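Local structure of thiosulfate sulfurtransferase RDL2, mitochondrial (6K6R) at residues A[53-57]-A[58-62]; A[80-84]-A[85-89]; A[118-122]-A[123-127]. The protein catalyses the transfer of sulfane sulfur from thiosulfate to cyanide in yeast mitochondria, giving thiocyanate and sulfite. All blocks are in the same frame, centred on the assembly; numbering follows the deposited sequence.

Interaction 1 (A[53-57]-A[58-62]); sequences DVREP and KEVKD
E56 O is gripped twice at the start of helix 57-60: V60 N donates to it in the carbonyl plane at 3.2 Å, and E59 N comes from above that plane at 2.8 Å. E56 is the N-cap. E59 folds back over it, and E59 OE1 accepts E56 N at 3.1 Å, from above the carboxylate plane. The side chain at N3 thus caps the N-H of the N-cap residue. E59 OE1 also pairs with R111 of helix 111-121. R55 crosses E59, its CB 3.8 Å from E59 OE1. A bend at chi3 (-47°) turns its guanidinium, with E59 C and V60 N over one face, offset toward its rim. There it grips D53 side-on, with NH2 2.7 Å from D53 OD2 and NE 3.1 Å from D53 OD1. R55 NH2 also donates to Y63 O. D53 OD1 accepts R55 N too, closing an Asx turn. With an alanine in place of R55, the D53 carboxylate would probably lose its charged mate and Y63 O its NH2 donor. K58 NZ meets the anti lone pair of E56 OE1 at 2.9 Å, and S75 OG shares that oxygen. D53-R55 is thus a buried charge pair, E56-K58 lies nearer the surface, and E59 ties the helix start to R111.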
loop_
_atom_site.group_PDB
_atom_site.type_symbol
_atom_site.label_atom_id
_atom_site.label_comp_id
_atom_site.label_asym_id
_atom_site.label_seq_id
_atom_site.Cartn_x
_atom_site.Cartn_y
_atom_site.Cartn_z
ATOM N N ASP A 53 1.916 2.200 -0.094
ATOM C CA ASP A 53 3.096 2.436 -0.917
ATOM C C ASP A 53 4.276 1.707 -0.285
ATOM O O ASP A 53 4.625 1.967 0.872
ATOM C CB ASP A 53 3.381 3.933 -1.037
ATOM C CG ASP A 53 4.417 4.258 -2.104
ATOM O OD1 ASP A 53 5.218 3.371 -2.470
ATOM O OD2 ASP A 53 4.427 5.411 -2.581
ATOM N N VAL A 54 4.889 0.795 -1.043
ATOM C CA VAL A 54 5.969 -0.033 -0.522
ATOM C C VAL A 54 7.341 0.445 -0.971
ATOM O O VAL A 54 8.346 -0.210 -0.664
ATOM C CB VAL A 54 5.763 -1.511 -0.909
ATOM C CG1 VAL A 54 4.401 -1.985 -0.435
ATOM C CG2 VAL A 54 5.904 -1.692 -2.411
ATOM N N ARG A 55 7.416 1.566 -1.684
ATOM C CA ARG A 55 8.705 2.119 -2.062
ATOM C C ARG A 55 9.456 2.611 -0.828
ATOM O O ARG A 55 8.903 2.733 0.270
ATOM C CB ARG A 55 8.533 3.268 -3.054
ATOM C CG ARG A 55 8.044 2.858 -4.430
ATOM C CD ARG A 55 7.684 4.086 -5.243
ATOM N NE ARG A 55 6.867 5.013 -4.465
ATOM C CZ ARG A 55 6.720 6.302 -4.752
ATOM N NH1 ARG A 55 7.338 6.824 -5.802
ATOM N NH2 ARG A 55 5.956 7.069 -3.986
ATOM N N GLU A 56 10.739 2.895 -1.020
ATOM C CA GLU A 56 11.531 3.479 0.045
ATOM C C GLU A 56 11.146 4.945 0.232
ATOM O O GLU A 56 10.778 5.624 -0.732
ATOM C CB GLU A 56 13.019 3.362 -0.270
ATOM C CG GLU A 56 13.565 1.952 -0.125
ATOM C CD GLU A 56 13.249 1.346 1.229
ATOM O OE1 GLU A 56 13.441 2.040 2.249
ATOM O OE2 GLU A 56 12.807 0.180 1.276
ATOM N N PRO A 57 11.210 5.455 1.465
ATOM C CA PRO A 57 10.893 6.877 1.686
ATOM C C PRO A 57 11.709 7.807 0.811
ATOM O O PRO A 57 11.266 8.924 0.513
ATOM C CB PRO A 57 11.211 7.079 3.174
ATOM C CG PRO A 57 11.120 5.723 3.774
ATOM C CD PRO A 57 11.573 4.766 2.715
ATOM N N LYS A 58 12.895 7.366 0.382
ATOM C CA LYS A 58 13.698 8.162 -0.538
ATOM C C LYS A 58 12.968 8.384 -1.859
ATOM O O LYS A 58 13.033 9.477 -2.434
ATOM C CB LYS A 58 15.067 7.499 -0.763
ATOM C CG LYS A 58 15.828 7.052 0.513
ATOM C CD LYS A 58 15.364 5.701 1.066
ATOM C CE LYS A 58 15.573 5.604 2.574
ATOM N NZ LYS A 58 14.917 4.396 3.156
ATOM N N GLU A 59 12.249 7.370 -2.345
ATOM C CA GLU A 59 11.488 7.522 -3.581
ATOM C C GLU A 59 10.180 8.275 -3.366
ATOM O O GLU A 59 9.704 8.957 -4.281
ATOM C CB GLU A 59 11.197 6.152 -4.197
ATOM C CG GLU A 59 12.424 5.275 -4.359
ATOM C CD GLU A 59 12.069 3.832 -4.649
ATOM O OE1 GLU A 59 12.248 2.982 -3.750
ATOM O OE2 GLU A 59 11.609 3.549 -5.776
ATOM N N VAL A 60 9.584 8.162 -2.175
ATOM C CA VAL A 60 8.347 8.876 -1.885
ATOM C C VAL A 60 8.560 10.385 -1.876
ATOM O O VAL A 60 7.603 11.145 -2.063
ATOM C CB VAL A 60 7.757 8.393 -0.546
ATOM C CG1 VAL A 60 6.311 8.835 -0.405
ATOM C CG2 VAL A 60 7.857 6.880 -0.441
ATOM N N LYS A 61 9.800 10.841 -1.671
ATOM C CA LYS A 61 10.079 12.273 -1.714
ATOM C C LYS A 61 9.830 12.854 -3.100
ATOM O O LYS A 61 9.470 14.029 -3.225
ATOM C CB LYS A 61 11.521 12.542 -1.282
ATOM C CG LYS A 61 11.826 12.161 0.157
ATOM C CD LYS A 61 11.164 13.114 1.138
ATOM C CE LYS A 61 11.842 13.060 2.497
ATOM N NZ LYS A 61 13.266 13.492 2.424
ATOM N N ASP A 62 10.013 12.048 -4.150
ATOM C CA ASP A 62 9.791 12.542 -5.506
ATOM C C ASP A 62 8.305 12.715 -5.794
ATOM O O ASP A 62 7.894 13.722 -6.383
ATOM C CB ASP A 62 10.430 11.592 -6.519
ATOM C CG ASP A 62 11.941 11.706 -6.550
ATOM O OD1 ASP A 62 12.485 12.611 -5.881
ATOM O OD2 ASP A 62 12.586 10.890 -7.240
#

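Interaction 2 (A[80-84]-A[85-89]); sequences LGLPE and KEFHK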
loop_
_atom_site.group_PDB
_atom_site.type_symbol
_atom_site.label_atom_id
_atom_site.label_comp_id
_atom_site.label_asym_id
_atom_site.label_seq_id
_atom_site.Cartn_x
_atom_site.Cartn_y
_atom_site.Cartn_z
ATOM N N LEU A 80 4.503 -5.036 9.106
ATOM C CA LEU A 80 3.131 -5.388 9.456
ATOM C C LEU A 80 3.047 -6.477 10.519
ATOM O O LEU A 80 1.935 -6.859 10.898
ATOM C CB LEU A 80 2.364 -5.814 8.204
ATOM C CG LEU A 80 1.913 -4.653 7.316
ATOM C CD1 LEU A 80 1.380 -5.155 5.988
ATOM C CD2 LEU A 80 0.871 -3.804 8.032
ATOM N N GLY A 81 4.180 -6.983 10.997
ATOM C CA GLY A 81 4.230 -7.866 12.140
ATOM C C GLY A 81 4.675 -7.198 13.420
ATOM O O GLY A 81 4.802 -7.876 14.445
ATOM N N LEU A 82 4.914 -5.889 13.393
ATOM C CA LEU A 82 5.380 -5.181 14.573
ATOM C C LEU A 82 4.253 -5.045 15.594
ATOM O O LEU A 82 3.075 -5.012 15.230
ATOM C CB LEU A 82 5.889 -3.792 14.199
ATOM C CG LEU A 82 7.238 -3.675 13.491
ATOM C CD1 LEU A 82 7.388 -2.287 12.891
ATOM C CD2 LEU A 82 8.377 -3.973 14.453
ATOM N N PRO A 83 4.587 -4.971 16.881
ATOM C CA PRO A 83 3.574 -4.614 17.877
ATOM C C PRO A 83 2.984 -3.242 17.587
ATOM O O PRO A 83 3.605 -2.389 16.947
ATOM C CB PRO A 83 4.350 -4.632 19.198
ATOM C CG PRO A 83 5.476 -5.579 18.948
ATOM C CD PRO A 83 5.858 -5.375 17.507
ATOM N N GLU A 84 1.758 -3.037 18.072
ATOM C CA GLU A 84 0.987 -1.859 17.684
ATOM C C GLU A 84 1.686 -0.567 18.095
ATOM O O GLU A 84 1.835 0.355 17.286
ATOM C CB GLU A 84 -0.412 -1.935 18.288
ATOM C CG GLU A 84 -1.247 -0.689 18.081
ATOM C CD GLU A 84 -2.722 -0.956 18.278
ATOM O OE1 GLU A 84 -3.153 -2.097 18.007
ATOM O OE2 GLU A 84 -3.447 -0.035 18.709
ATOM N N LYS A 85 2.118 -0.469 19.350
ATOM C CA LYS A 85 2.731 0.777 19.797
ATOM C C LYS A 85 4.046 1.056 19.077
ATOM O O LYS A 85 4.319 2.206 18.711
ATOM C CB LYS A 85 2.953 0.740 21.307
ATOM C CG LYS A 85 3.468 2.039 21.869
ATOM C CD LYS A 85 4.557 1.762 22.885
ATOM C CE LYS A 85 3.993 1.118 24.142
ATOM N NZ LYS A 85 5.071 0.467 24.944
ATOM N N GLU A 86 4.874 0.031 18.879
ATOM C CA GLU A 86 6.132 0.238 18.173
ATOM C C GLU A 86 5.900 0.536 16.697
ATOM O O GLU A 86 6.684 1.269 16.086
ATOM C CB GLU A 86 7.047 -0.978 18.337
ATOM C CG GLU A 86 8.519 -0.654 18.100
ATOM C CD GLU A 86 9.340 -1.866 17.696
ATOM O OE1 GLU A 86 10.279 -1.710 16.883
ATOM O OE2 GLU A 86 9.054 -2.974 18.198
ATOM N N PHE A 87 4.839 -0.021 16.106
ATOM C CA PHE A 87 4.491 0.347 14.737
ATOM C C PHE A 87 4.202 1.838 14.636
ATOM O O PHE A 87 4.665 2.507 13.706
ATOM C CB PHE A 87 3.287 -0.467 14.257
ATOM C CG PHE A 87 3.024 -0.360 12.775
ATOM C CD1 PHE A 87 2.379 0.748 12.246
ATOM C CD2 PHE A 87 3.413 -1.373 11.913
ATOM C CE1 PHE A 87 2.134 0.846 10.890
ATOM C CE2 PHE A 87 3.170 -1.279 10.553
ATOM C CZ PHE A 87 2.529 -0.169 10.043
ATOM N N HIS A 88 3.438 2.376 15.590
ATOM C CA HIS A 88 3.128 3.800 15.572
ATOM C C HIS A 88 4.362 4.648 15.845
ATOM O O HIS A 88 4.470 5.761 15.326
ATOM C CB HIS A 88 2.036 4.117 16.592
ATOM C CG HIS A 88 1.411 5.463 16.402
ATOM N ND1 HIS A 88 2.054 6.636 16.735
ATOM C CD2 HIS A 88 0.206 5.825 15.902
ATOM C CE1 HIS A 88 1.270 7.662 16.453
ATOM N NE2 HIS A 88 0.143 7.196 15.947
ATOM N N LYS A 89 5.297 4.146 16.653
ATOM C CA LYS A 89 6.505 4.913 16.927
ATOM C C LYS A 89 7.455 4.893 15.736
ATOM O O LYS A 89 8.132 5.890 15.456
ATOM C CB LYS A 89 7.197 4.373 18.178
ATOM C CG LYS A 89 6.535 4.777 19.495
ATOM C CD LYS A 89 5.992 6.202 19.451
ATOM C CE LYS A 89 4.472 6.230 19.556
ATOM N NZ LYS A 89 3.936 7.611 19.402
#
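L82 and F87 meet with their side chains crossing at about a right angle. L82 CB lies 4.1 Å from F87 CD2, at the ring edge and near its plane. L82 CD1 reaches the same ring carbon from out of the plane. F87 can reach back because CG is anti to its backbone N (chi1 -168°). L80 N approaches the next part of the edge, near the ring plane. L80 CD2 touches F87 CE2 at 4.2 Å, but from out of that plane. The two leucines therefore border neighbouring carbons of one buried ring. Beyond these segments F87 meets the ring of F91, their planes at about 45°, and touches I71.

On the solvent side E86 runs across L82, again at about a right angle. L82 CD2 lies 3.8 Å from E86 OE1. P83 runs beside E86 and points the same way.

The backbone hydrogen bonds here are those of the first helical turn. P83 is the N-cap of helix 84-91, and its carbonyl accepts F87 N at 2.8 Å, almost in line with the C=O bond. H88 N donates to E84 O at 3.1 Å, which continues the helical pattern. L80 O and L82 O both accept the K95 ammonium.

The side-chain contact is apolar within and charged without. The side chains of L80, L82 and F87 meet through carbon alone, while the E86 carboxylate lies against a leucine methyl. Across these segments the side chains add van der Waals packing, with no side-chain hydrogen bond or salt bridge.

Interaction 3 (A[118-122]-A[123-127]); sequences LARSY and GYENT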
loop_
_atom_site.group_PDB
_atom_site.type_symbol
_atom_site.label_atom_id
_atom_site.label_comp_id
_atom_site.label_asym_id
_atom_site.label_seq_id
_atom_site.Cartn_x
_atom_site.Cartn_y
_atom_site.Cartn_z
ATOM N N LEU A 118 3.694 -10.880 2.477
ATOM C CA LEU A 118 4.044 -10.689 3.880
ATOM C C LEU A 118 2.840 -10.222 4.688
ATOM O O LEU A 118 2.679 -10.610 5.851
ATOM C CB LEU A 118 5.199 -9.694 4.002
ATOM C CG LEU A 118 6.575 -10.244 3.621
ATOM C CD1 LEU A 118 7.593 -9.122 3.510
ATOM C CD2 LEU A 118 7.030 -11.289 4.627
ATOM N N ALA A 119 1.980 -9.394 4.087
ATOM C CA ALA A 119 0.774 -8.953 4.781
ATOM C C ALA A 119 -0.126 -10.132 5.121
ATOM O O ALA A 119 -0.654 -10.218 6.237
ATOM C CB ALA A 119 0.022 -7.929 3.931
ATOM N N ARG A 120 -0.312 -11.055 4.173
ATOM C CA ARG A 120 -1.114 -12.242 4.445
ATOM C C ARG A 120 -0.440 -13.152 5.463
ATOM O O ARG A 120 -1.124 -13.887 6.184
ATOM C CB ARG A 120 -1.388 -13.003 3.147
ATOM C CG ARG A 120 -2.537 -12.433 2.328
ATOM C CD ARG A 120 -2.916 -13.352 1.178
ATOM N NE ARG A 120 -1.929 -13.321 0.102
ATOM C CZ ARG A 120 -1.247 -14.383 -0.317
ATOM N NH1 ARG A 120 -1.443 -15.566 0.249
ATOM N NH2 ARG A 120 -0.368 -14.260 -1.302
ATOM N N SER A 121 0.893 -13.117 5.539
ATOM C CA SER A 121 1.606 -13.892 6.546
ATOM C C SER A 121 1.431 -13.329 7.950
ATOM O O SER A 121 1.783 -14.011 8.918
ATOM C CB SER A 121 3.095 -13.961 6.200
ATOM O OG SER A 121 3.764 -12.765 6.565
ATOM N N TYR A 122 0.901 -12.112 8.086
ATOM C CA TYR A 122 0.700 -11.482 9.383
ATOM C C TYR A 122 -0.772 -11.343 9.751
ATOM O O TYR A 122 -1.099 -10.598 10.679
ATOM C CB TYR A 122 1.375 -10.109 9.415
ATOM C CG TYR A 122 2.885 -10.174 9.457
ATOM C CD1 TYR A 122 3.539 -10.946 10.407
ATOM C CD2 TYR A 122 3.656 -9.467 8.544
ATOM C CE1 TYR A 122 4.918 -11.010 10.449
ATOM C CE2 TYR A 122 5.036 -9.526 8.576
ATOM C CZ TYR A 122 5.661 -10.299 9.532
ATOM O OH TYR A 122 7.034 -10.362 9.570
ATOM N N GLY A 123 -1.666 -12.035 9.047
ATOM C CA GLY A 123 -3.076 -11.992 9.364
ATOM C C GLY A 123 -3.902 -11.029 8.539
ATOM O O GLY A 123 -5.124 -10.971 8.729
ATOM N N TYR A 124 -3.284 -10.267 7.638
ATOM C CA TYR A 124 -4.019 -9.368 6.746
ATOM C C TYR A 124 -4.472 -10.188 5.544
ATOM O O TYR A 124 -3.757 -10.322 4.550
ATOM C CB TYR A 124 -3.155 -8.183 6.334
ATOM C CG TYR A 124 -2.831 -7.223 7.459
ATOM C CD1 TYR A 124 -3.693 -6.183 7.782
ATOM C CD2 TYR A 124 -1.659 -7.353 8.195
ATOM C CE1 TYR A 124 -3.400 -5.301 8.806
ATOM C CE2 TYR A 124 -1.358 -6.477 9.223
ATOM C CZ TYR A 124 -2.231 -5.453 9.524
ATOM O OH TYR A 124 -1.938 -4.578 10.544
ATOM N N GLU A 125 -5.677 -10.749 5.635
ATOM C CA GLU A 125 -6.185 -11.637 4.599
ATOM C C GLU A 125 -7.065 -10.931 3.572
ATOM O O GLU A 125 -7.475 -11.564 2.594
ATOM C CB GLU A 125 -6.963 -12.800 5.228
ATOM C CG GLU A 125 -6.375 -13.311 6.537
ATOM C CD GLU A 125 -5.178 -14.226 6.333
ATOM O OE1 GLU A 125 -4.874 -14.577 5.172
ATOM O OE2 GLU A 125 -4.547 -14.608 7.337
ATOM N N ASN A 126 -7.360 -9.649 3.766
ATOM C CA ASN A 126 -8.086 -8.836 2.792
ATOM C C ASN A 126 -7.067 -7.901 2.146
ATOM O O ASN A 126 -6.674 -6.894 2.740
ATOM C CB ASN A 126 -9.220 -8.066 3.461
ATOM C CG ASN A 126 -10.215 -7.502 2.464
ATOM O OD1 ASN A 126 -10.123 -7.760 1.263
ATOM N ND2 ASN A 126 -11.170 -6.724 2.958
ATOM N N THR A 127 -6.626 -8.244 0.937
ATOM C CA THR A 127 -5.563 -7.511 0.265
ATOM C C THR A 127 -5.933 -7.240 -1.187
ATOM O O THR A 127 -6.794 -7.902 -1.772
ATOM C CB THR A 127 -4.223 -8.269 0.307
ATOM O OG1 THR A 127 -4.312 -9.449 -0.503
ATOM C CG2 THR A 127 -3.855 -8.658 1.732
#
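A119 and Y124 meet where helix 111-121 ends, their CB atoms 4.0 Å apart. A119 O lies at the edge of the Y124 ring, in the ring plane, 3.6 Å from Y124 CD2. The ring then runs on into the core. There it stacks with H98, and its OH is hydrogen-bonded to P96 O.

R120 places CG beside its backbone N (chi1 -81°). This lays the start of the chain over the turn: R120 CG is 3.3 Å from Y124 O and meets T127 CG2, the two side chains crossing at about a right angle. Farther out, the guanidinium pairs with E116. T127 sets OG1 between its backbone N and carbonyl carbon (chi1 68°). Its hydroxyl binds the same E116 carboxylate, while its methyl is left facing R120. E125 folds its carboxylate back under the helix end, where it accepts the backbone N atoms of F25 and T26.

The backbone closes the helix. Y124 N donates to A119 O at 3.0 Å, and Y122 N reaches the same oxygen from the opposite face. G123 N makes a weak bond of 3.5 Å to R120 O. G123 has a positive phi, where a CB would clash with Y122 O. These bonds, the glycine and the A119-Y124 apolar pair define a Schellman motif. It ends the helix of a beta-alpha-beta crossover from strand 101-104 to strand 127-129 in the rhodanese fold.

The three contacts come in series along one rhodanese domain. Interaction 1 leads from strand 49-53 into helix 57-60. Interaction 2 starts helix 84-91, and interaction 3 ends helix 111-121 before strand 127-129. Interactions 2 and 3 touch, with centres about 15 Å apart: L80 packs on A119, Y122 and Y124, so the loop before helix 84-91 rests on the end of helix 111-121. Interaction 1 stands apart, about 20 Å and 22 Å from the other centres. It meets helix 111-121 through R111 and A115, toward its start. R111 closely follows C106, the predicted active-site cysteine, present here as S-mercaptocysteine. That helix thus links interaction 1 to interactions 2 and 3.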